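Local coordinates for protein TetR family Transcriptional regulator (Streptococcus agalactiae 2603V/R, PDB 3KKC) that probably binds DNA as a transcriptional regulator of the TetR family, working as a dimer of all-helical subunits, at residues A[26-29]-A[30-34]; A[122-125]-A[126-130]; A[137-140]-A[141-144]; A[148-151]-A[152-155]. One frame throughout, in Å; residues are numbered along the deposited sequence.

Contact 1. Residues A[26-29]-A[30-34]; sequences QEND and YSKIT
Lys32 reaches back across the turn to Asn28, and its NZ gives a hydrogen bond to OD1 of the amide. The modelled length from Lys32 NZ to Asn28 OD1 is 2.5 Å. This is very short, so its exact value is doubtful. A bend at chi2 (-100°) folds the lysine chain over Asn28, and CD of Lys32 rests 3.6 Å from CB of Asn28. The other end of the amide is used as well: Asn28 ND2 donates to the carbonyl of Leu24, at the end of helix 4-24. Together the two bonds probably fix the rotation of the amide.

The carbonyl oxygen of Asp29 is the acceptor that two donors share. It takes the N-H of Ile33, with Ile33 N 3.1 Å from Asp29 O and an angle of 135° at the hydrogen. The N-H of Lys32 adds a weak bond to the same oxygen. The methyl CG2 of Ile33 lies beside this carbonyl, 3.3 Å from Asp29 O. It also touches CB of Asn28. Lys56 NZ serves two more acceptors, the carbonyls of Tyr30 and Ile33, and forms a cation-pi contact with the Tyr30 ring. Phe21 of helix 4-24 packs against Tyr30 and Ile33. This is the tight connection between the first helix of a TetR-type DNA-binding domain and helix 35-42, the start of its predicted helix-turn-helix.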
# COMPACT_ATOMS: atom_id res chain seq x y z
N GLN A 26 -10.54 -2.50 -17.34
CA GLN A 26 -11.25 -3.46 -16.51
C GLN A 26 -10.41 -4.74 -16.44
O GLN A 26 -10.47 -5.48 -15.46
CB GLN A 26 -12.66 -3.75 -17.07
CG GLN A 26 -13.77 -3.70 -16.01
CD GLN A 26 -15.16 -3.46 -16.59
OE1 GLN A 26 -15.48 -3.92 -17.69
NE2 GLN A 26 -15.99 -2.72 -15.85
N GLU A 27 -9.61 -4.96 -17.48
CA GLU A 27 -8.80 -6.16 -17.61
C GLU A 27 -7.30 -5.91 -17.42
O GLU A 27 -6.55 -6.85 -17.20
CB GLU A 27 -8.98 -6.77 -19.00
CG GLU A 27 -10.40 -6.77 -19.52
CD GLU A 27 -11.26 -7.83 -18.87
OE1 GLU A 27 -11.12 -8.04 -17.64
OE2 GLU A 27 -12.07 -8.45 -19.59
N ASN A 28 -6.86 -4.65 -17.54
CA ASN A 28 -5.43 -4.37 -17.54
C ASN A 28 -4.99 -3.19 -16.68
O ASN A 28 -5.79 -2.29 -16.38
CB ASN A 28 -4.91 -4.15 -18.97
CG ASN A 28 -5.48 -5.15 -19.96
OD1 ASN A 28 -4.79 -6.08 -20.38
ND2 ASN A 28 -6.73 -4.95 -20.35
N ASP A 29 -3.72 -3.20 -16.28
CA ASP A 29 -3.09 -2.06 -15.64
C ASP A 29 -2.98 -0.90 -16.63
O ASP A 29 -2.88 -1.13 -17.84
CB ASP A 29 -1.69 -2.44 -15.14
CG ASP A 29 -1.71 -3.34 -13.91
OD1 ASP A 29 -0.67 -3.96 -13.60
OD2 ASP A 29 -2.77 -3.43 -13.25
N TYR A 30 -3.00 0.33 -16.12
CA TYR A 30 -2.83 1.51 -16.98
C TYR A 30 -1.45 1.48 -17.62
O TYR A 30 -1.31 1.78 -18.83
CB TYR A 30 -2.98 2.83 -16.20
CG TYR A 30 -2.44 4.04 -16.94
CD1 TYR A 30 -3.17 4.65 -17.96
CD2 TYR A 30 -1.19 4.56 -16.63
CE1 TYR A 30 -2.68 5.75 -18.66
CE2 TYR A 30 -0.69 5.67 -17.32
CZ TYR A 30 -1.45 6.25 -18.34
OH TYR A 30 -0.97 7.35 -19.01
N SER A 31 -0.46 1.14 -16.80
CA SER A 31 0.92 0.97 -17.26
C SER A 31 1.04 -0.12 -18.33
O SER A 31 1.91 -0.05 -19.19
CB SER A 31 1.90 0.73 -16.07
OG SER A 31 1.57 -0.38 -15.24
N LYS A 32 0.14 -1.09 -18.29
CA LYS A 32 0.20 -2.23 -19.21
C LYS A 32 -0.55 -2.06 -20.56
O LYS A 32 -0.20 -2.74 -21.52
CB LYS A 32 -0.23 -3.52 -18.46
CG LYS A 32 -0.17 -4.82 -19.26
CD LYS A 32 -1.56 -5.24 -19.78
CE LYS A 32 -1.52 -6.61 -20.47
NZ LYS A 32 -2.68 -6.83 -21.40
N ILE A 33 -1.54 -1.17 -20.67
CA ILE A 33 -2.18 -0.98 -21.99
C ILE A 33 -1.42 -0.04 -22.92
O ILE A 33 -0.72 0.86 -22.47
CB ILE A 33 -3.65 -0.47 -21.93
CG1 ILE A 33 -3.69 1.06 -22.01
CG2 ILE A 33 -4.41 -1.02 -20.72
CD1 ILE A 33 -5.04 1.62 -21.73
N THR A 34 -1.58 -0.24 -24.23
CA THR A 34 -0.90 0.58 -25.24
C THR A 34 -1.89 1.16 -26.25
O THR A 34 -2.89 0.53 -26.57
CB THR A 34 0.12 -0.26 -26.03
OG1 THR A 34 -0.51 -1.47 -26.50
CG2 THR A 34 1.33 -0.61 -25.17

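Contact 2. Residues A[122-125]-A[126-130]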
# COMPACT_ATOMS: atom_id res chain seq x y z
N TYR A 122 -12.10 13.83 4.43
CA TYR A 122 -11.44 13.92 5.72
C TYR A 122 -12.00 14.98 6.66
O TYR A 122 -12.30 14.69 7.82
CB TYR A 122 -9.94 14.14 5.56
CG TYR A 122 -9.30 14.36 6.89
CD1 TYR A 122 -9.24 13.33 7.82
CD2 TYR A 122 -8.78 15.59 7.23
CE1 TYR A 122 -8.66 13.52 9.06
CE2 TYR A 122 -8.19 15.80 8.47
CZ TYR A 122 -8.14 14.75 9.38
OH TYR A 122 -7.56 14.95 10.61
N PRO A 123 -12.13 16.24 6.19
CA PRO A 123 -12.59 17.30 7.09
C PRO A 123 -13.91 16.97 7.79
O PRO A 123 -14.01 17.18 9.00
CB PRO A 123 -12.74 18.50 6.15
CG PRO A 123 -11.72 18.26 5.09
CD PRO A 123 -11.77 16.77 4.86
N ARG A 124 -14.89 16.43 7.08
CA ARG A 124 -16.11 16.01 7.74
C ARG A 124 -15.88 14.80 8.66
O ARG A 124 -16.38 14.76 9.77
CB ARG A 124 -17.25 15.78 6.74
CG ARG A 124 -18.15 17.00 6.58
CD ARG A 124 -19.18 16.87 5.47
NE ARG A 124 -20.41 16.17 5.88
CZ ARG A 124 -21.27 16.60 6.81
NH1 ARG A 124 -21.05 17.74 7.46
NH2 ARG A 124 -22.35 15.88 7.09
N LEU A 125 -15.12 13.83 8.19
CA LEU A 125 -14.84 12.63 8.97
C LEU A 125 -14.25 13.01 10.33
O LEU A 125 -14.54 12.39 11.35
CB LEU A 125 -13.84 11.75 8.22
CG LEU A 125 -13.62 10.38 8.86
CD1 LEU A 125 -14.97 9.70 9.09
CD2 LEU A 125 -12.69 9.53 8.02
N ARG A 126 -13.41 14.04 10.31
CA ARG A 126 -12.70 14.50 11.50
C ARG A 126 -13.69 15.10 12.49
O ARG A 126 -13.84 14.62 13.60
CB ARG A 126 -11.69 15.58 11.11
CG ARG A 126 -10.41 15.56 11.90
CD ARG A 126 -10.65 15.21 13.32
NE ARG A 126 -9.96 16.11 14.23
CZ ARG A 126 -10.40 16.41 15.45
NH1 ARG A 126 -11.53 15.87 15.91
NH2 ARG A 126 -9.71 17.24 16.22
N GLU A 127 -14.36 16.16 12.05
CA GLU A 127 -15.18 16.99 12.90
C GLU A 127 -16.35 16.19 13.45
O GLU A 127 -16.86 16.48 14.53
CB GLU A 127 -15.64 18.22 12.11
CG GLU A 127 -17.02 18.78 12.47
CD GLU A 127 -17.66 19.56 11.32
OE1 GLU A 127 -17.87 20.79 11.47
OE2 GLU A 127 -17.96 18.95 10.26
N GLU A 128 -16.74 15.15 12.74
CA GLU A 128 -18.02 14.51 12.99
C GLU A 128 -17.90 13.16 13.67
O GLU A 128 -18.86 12.70 14.29
CB GLU A 128 -18.76 14.37 11.67
CG GLU A 128 -20.24 14.52 11.77
CD GLU A 128 -20.85 14.91 10.44
OE1 GLU A 128 -20.54 16.04 9.97
OE2 GLU A 128 -21.61 14.09 9.88
N TYR A 129 -16.75 12.50 13.55
CA TYR A 129 -16.62 11.15 14.10
C TYR A 129 -15.60 11.02 15.24
O TYR A 129 -15.64 10.07 16.02
CB TYR A 129 -16.36 10.12 12.99
CG TYR A 129 -17.60 9.88 12.20
CD1 TYR A 129 -18.08 10.87 11.36
CD2 TYR A 129 -18.32 8.70 12.33
CE1 TYR A 129 -19.23 10.69 10.65
CE2 TYR A 129 -19.49 8.52 11.61
CZ TYR A 129 -19.93 9.52 10.77
OH TYR A 129 -21.09 9.40 10.02
N ILE A 130 -14.70 11.99 15.32
CA ILE A 130 -13.66 11.98 16.32
C ILE A 130 -13.93 13.06 17.34
O ILE A 130 -13.84 14.24 17.04
CB ILE A 130 -12.28 12.24 15.70
CG1 ILE A 130 -12.01 11.23 14.58
CG2 ILE A 130 -11.19 12.23 16.78
CD1 ILE A 130 -12.10 9.80 15.03
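Tyr122 holds CG anti to its backbone nitrogen (chi1 175°). Arg126 bends at chi2 (-37°) and again at chi3; its stem runs beside the ring. This is the last part of helix 107-129, in the helical C-terminal domain of a TetR-family protein. Arg126 lays CB over one face of the ring, near the rim. CG of Arg126 comes 3.2 Å from OH of Tyr122. The ring and guanidinium planes are 58° apart, so they do not stack flat. The polar end of Arg126 leads away to helix 137-157, where NE forms a salt bridge with Glu137.

Arg124 and Glu128 point the same way and form a salt bridge. NH1 of Arg124 is 3.1 Å from OE1 of Glu128. The oxygen stands over a face of the guanidinium, and no N-H points at it, so the attraction is one of charge alone. Glu127 OE2 is another opposite charge nearby, beyond salt-bridge distance.

The helix is kinked: the N of Pro123 and of Arg124 has no bond to the turn before. Arg126 N lies 2.8 Å from Tyr122 O, whereas Glu128 N to Arg124 O is weak. Ile130 leaves the helix. Leu144 and Leu172 pack on Leu125; Phe80 touches Leu125 and also Arg124 and Glu128. Leu125 crosses Tyr129 at about a right angle, with CD1 of Leu125 4.0 Å from CD1 of Tyr129.

Contact 3. Residues A[137-140]-A[141-144]; sequences EDFL and KQFL
The carbonyl of Glu137 takes the N-H of Lys141 in the shortest bond of this pair of turns, with Lys141 N 2.8 Å from Glu137 O. These are the first turns of helix 137-157, which faces the second subunit, as in the helical dimer interfaces of TetR-family regulators. The next bonds repeat the alpha-helical pattern. Phe143 N lies 2.9 Å from Phe139 O, and Leu144 N lies 3.1 Å from Leu140 O.

Phe139 and Phe143 extend side by side in the same direction. Both have CG anti to the backbone nitrogen (chi1 -175° and -172°), which sends the two rings off the same side of the helix. CE2 of Phe139 comes 4.1 Å from CD1 of Phe143, obliquely. Asp138 and Gln142 pack on Trp154 of the second subunit, and Phe143 on its Met174.

A different side of the helix faces its own subunit. Lys141 is extended, and its NZ makes a salt bridge with Glu118 of helix 107-129. Leu140 and Leu144 both pack on Ile130. They also lie alongside each other, and CG of Leu140 is 4.1 Å from CD2 of Leu144.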
# COMPACT_ATOMS: atom_id res chain seq x y z
N GLU A 137 -3.14 15.81 15.62
CA GLU A 137 -3.94 15.94 14.41
C GLU A 137 -3.33 15.18 13.22
O GLU A 137 -4.03 14.53 12.45
CB GLU A 137 -4.17 17.42 14.09
CG GLU A 137 -5.46 17.70 13.31
CD GLU A 137 -6.72 17.25 14.05
OE1 GLU A 137 -7.71 16.92 13.36
OE2 GLU A 137 -6.74 17.24 15.31
N ASP A 138 -2.01 15.23 13.08
CA ASP A 138 -1.39 14.59 11.93
C ASP A 138 -1.50 13.06 11.98
O ASP A 138 -1.59 12.40 10.95
CB ASP A 138 0.06 15.07 11.73
CG ASP A 138 0.96 14.70 12.89
OD1 ASP A 138 0.49 14.66 14.04
OD2 ASP A 138 2.16 14.46 12.63
N PHE A 139 -1.52 12.50 13.18
CA PHE A 139 -1.62 11.07 13.33
C PHE A 139 -3.04 10.69 13.02
O PHE A 139 -3.32 9.65 12.42
CB PHE A 139 -1.31 10.66 14.76
CG PHE A 139 -1.27 9.17 14.97
CD1 PHE A 139 -0.07 8.49 14.91
CD2 PHE A 139 -2.42 8.47 15.22
CE1 PHE A 139 -0.03 7.14 15.10
CE2 PHE A 139 -2.39 7.12 15.41
CZ PHE A 139 -1.20 6.45 15.35
N LEU A 140 -3.95 11.56 13.44
CA LEU A 140 -5.35 11.41 13.12
C LEU A 140 -5.51 11.41 11.59
O LEU A 140 -6.07 10.47 11.01
CB LEU A 140 -6.16 12.52 13.77
CG LEU A 140 -7.30 12.08 14.70
CD1 LEU A 140 -7.00 10.73 15.35
CD2 LEU A 140 -7.52 13.14 15.77
N LYS A 141 -5.01 12.45 10.93
CA LYS A 141 -5.24 12.55 9.51
C LYS A 141 -4.80 11.26 8.86
O LYS A 141 -5.59 10.62 8.15
CB LYS A 141 -4.51 13.75 8.91
CG LYS A 141 -5.00 14.04 7.50
CD LYS A 141 -4.23 15.18 6.88
CE LYS A 141 -4.99 15.75 5.70
NZ LYS A 141 -4.30 16.95 5.17
N GLN A 142 -3.55 10.85 9.14
CA GLN A 142 -2.93 9.68 8.51
C GLN A 142 -3.61 8.34 8.83
O GLN A 142 -3.80 7.49 7.96
CB GLN A 142 -1.44 9.62 8.88
CG GLN A 142 -0.78 8.25 8.68
CD GLN A 142 -0.99 7.30 9.85
OE1 GLN A 142 -0.97 7.73 11.00
NE2 GLN A 142 -1.19 6.02 9.56
N PHE A 143 -3.99 8.12 10.07
CA PHE A 143 -4.65 6.87 10.41
C PHE A 143 -6.02 6.73 9.72
O PHE A 143 -6.45 5.64 9.35
CB PHE A 143 -4.81 6.77 11.92
CG PHE A 143 -5.30 5.43 12.41
CD1 PHE A 143 -4.42 4.51 12.95
CD2 PHE A 143 -6.66 5.13 12.40
CE1 PHE A 143 -4.87 3.28 13.44
CE2 PHE A 143 -7.14 3.91 12.89
CZ PHE A 143 -6.25 2.98 13.41
N LEU A 144 -6.70 7.86 9.56
CA LEU A 144 -8.09 7.86 9.13
C LEU A 144 -8.18 7.65 7.61
O LEU A 144 -8.89 6.76 7.13
CB LEU A 144 -8.74 9.19 9.52
CG LEU A 144 -9.80 9.31 10.61
CD1 LEU A 144 -10.00 8.02 11.35
CD2 LEU A 144 -9.42 10.42 11.55

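Contact 4. Residues A[148-151]-A[152-155]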
# COMPACT_ATOMS: atom_id res chain seq x y z
N PHE A 148 -9.27 4.24 5.68
CA PHE A 148 -10.40 4.27 4.78
C PHE A 148 -10.01 3.59 3.46
O PHE A 148 -10.67 2.63 3.04
CB PHE A 148 -10.93 5.69 4.56
CG PHE A 148 -12.06 5.76 3.58
CD1 PHE A 148 -13.36 5.53 3.99
CD2 PHE A 148 -11.82 6.06 2.25
CE1 PHE A 148 -14.39 5.60 3.09
CE2 PHE A 148 -12.85 6.14 1.35
CZ PHE A 148 -14.13 5.91 1.77
N ILE A 149 -8.93 4.07 2.83
CA ILE A 149 -8.45 3.49 1.57
C ILE A 149 -8.22 1.99 1.70
O ILE A 149 -8.62 1.22 0.82
CB ILE A 149 -7.16 4.14 1.03
CG1 ILE A 149 -7.34 5.65 0.90
CG2 ILE A 149 -6.85 3.61 -0.34
CD1 ILE A 149 -6.11 6.36 0.44
N GLU A 150 -7.59 1.57 2.79
CA GLU A 150 -7.31 0.15 2.98
C GLU A 150 -8.56 -0.69 3.28
O GLU A 150 -8.69 -1.81 2.77
CB GLU A 150 -6.22 -0.07 4.03
CG GLU A 150 -5.04 -0.87 3.51
CD GLU A 150 -4.25 -0.13 2.44
OE1 GLU A 150 -3.93 1.07 2.64
OE2 GLU A 150 -3.95 -0.74 1.40
N THR A 151 -9.48 -0.20 4.10
CA THR A 151 -10.71 -0.95 4.28
C THR A 151 -11.29 -1.23 2.89
O THR A 151 -11.58 -2.38 2.54
CB THR A 151 -11.75 -0.21 5.15
OG1 THR A 151 -11.31 -0.23 6.51
CG2 THR A 151 -13.13 -0.88 5.06
N LEU A 152 -11.41 -0.15 2.11
CA LEU A 152 -11.96 -0.16 0.75
C LEU A 152 -11.30 -1.19 -0.19
O LEU A 152 -11.98 -2.05 -0.74
CB LEU A 152 -11.87 1.25 0.18
CG LEU A 152 -12.13 1.39 -1.30
CD1 LEU A 152 -13.38 0.63 -1.65
CD2 LEU A 152 -12.28 2.85 -1.67
N LYS A 153 -9.97 -1.13 -0.34
CA LYS A 153 -9.26 -2.13 -1.15
C LYS A 153 -9.59 -3.54 -0.71
O LYS A 153 -9.81 -4.43 -1.53
CB LYS A 153 -7.73 -1.95 -1.10
CG LYS A 153 -7.18 -0.88 -2.02
CD LYS A 153 -5.85 -0.36 -1.49
CE LYS A 153 -4.67 -0.70 -2.42
NZ LYS A 153 -3.54 -1.33 -1.67
N TRP A 154 -9.59 -3.77 0.60
CA TRP A 154 -9.77 -5.12 1.12
C TRP A 154 -11.17 -5.64 0.70
O TRP A 154 -11.33 -6.79 0.25
CB TRP A 154 -9.56 -5.12 2.65
CG TRP A 154 -10.15 -6.31 3.31
CD1 TRP A 154 -9.55 -7.52 3.50
CD2 TRP A 154 -11.49 -6.43 3.85
NE1 TRP A 154 -10.43 -8.39 4.12
CE2 TRP A 154 -11.62 -7.75 4.34
CE3 TRP A 154 -12.57 -5.56 3.95
CZ2 TRP A 154 -12.82 -8.23 4.95
CZ3 TRP A 154 -13.79 -6.04 4.56
CH2 TRP A 154 -13.89 -7.36 5.05
N TRP A 155 -12.16 -4.76 0.82
CA TRP A 155 -13.55 -5.07 0.51
C TRP A 155 -13.70 -5.42 -0.98
O TRP A 155 -14.40 -6.37 -1.34
CB TRP A 155 -14.40 -3.85 0.88
CG TRP A 155 -15.87 -3.92 0.58
CD1 TRP A 155 -16.76 -4.88 1.00
CD2 TRP A 155 -16.64 -2.97 -0.17
NE1 TRP A 155 -18.01 -4.59 0.54
CE2 TRP A 155 -17.97 -3.43 -0.18
CE3 TRP A 155 -16.33 -1.78 -0.85
CZ2 TRP A 155 -19.00 -2.73 -0.83
CZ3 TRP A 155 -17.35 -1.09 -1.49
CH2 TRP A 155 -18.66 -1.57 -1.48
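Leu152 tucks its CB against two carbonyls of the preceding turn, 3.3 Å from Ile149 O and 3.4 Å from Phe148 O. Leu152 N lies 3.0 Å from Phe148 O in a backbone hydrogen bond. The branched side chain of Leu152 packs on Phe113 of helix 107-129 and Leu102 of helix 98-103.

Thr151 sits on another side of the helix. Its OG1 lies beside its own backbone nitrogen (chi1 -72°) and is hydrogen-bonded to the carbonyl of Ser147, one turn back. The buried hydroxyl thus has a partner within the helix. Thr151 O accepts the N-H of Trp155 and lies in the plane of the Trp154 ring at its edge, 3.6 Å from Trp154 CE3. Helix 137-157 here belongs to both the subunit core and the dimer interface of the TetR fold: Thr151 packs on Leu167 and Tyr171 of helix 164-175, and also on Phe139 of the second subunit.

Lys153 runs alongside Glu150, pointing the same way. Its NZ makes a salt bridge with OE2 of Glu150 at 3.2 Å and meets that oxygen nearly along the C-O bond. Bends at chi3 and chi4 of Lys153, and at chi2 of Glu150, bring the two charges together. CD of Lys153 passes 3.5 Å from Glu150 OE2.

Overall arrangement
The contacts come in series along the chain. Contact 1 lies in the loop between helix 4-24 and helix 35-42, in the DNA-binding region. The other three lie in the C-terminal region. Contact 2 ends helix 107-129, contact 3 begins helix 137-157, and contact 4 lies further along that same helix. Contacts 2 and 3 touch, with centres 11 Å apart, where the two successive helices pack together. Contacts 3 and 4 are 16 Å apart between centres, and both touch the second subunit. Contact 1 touches none of the others; its nearest atoms are about 11 Å from contact 4. The probable DNA-binding part and the dimer interface thus use different regions of the chain.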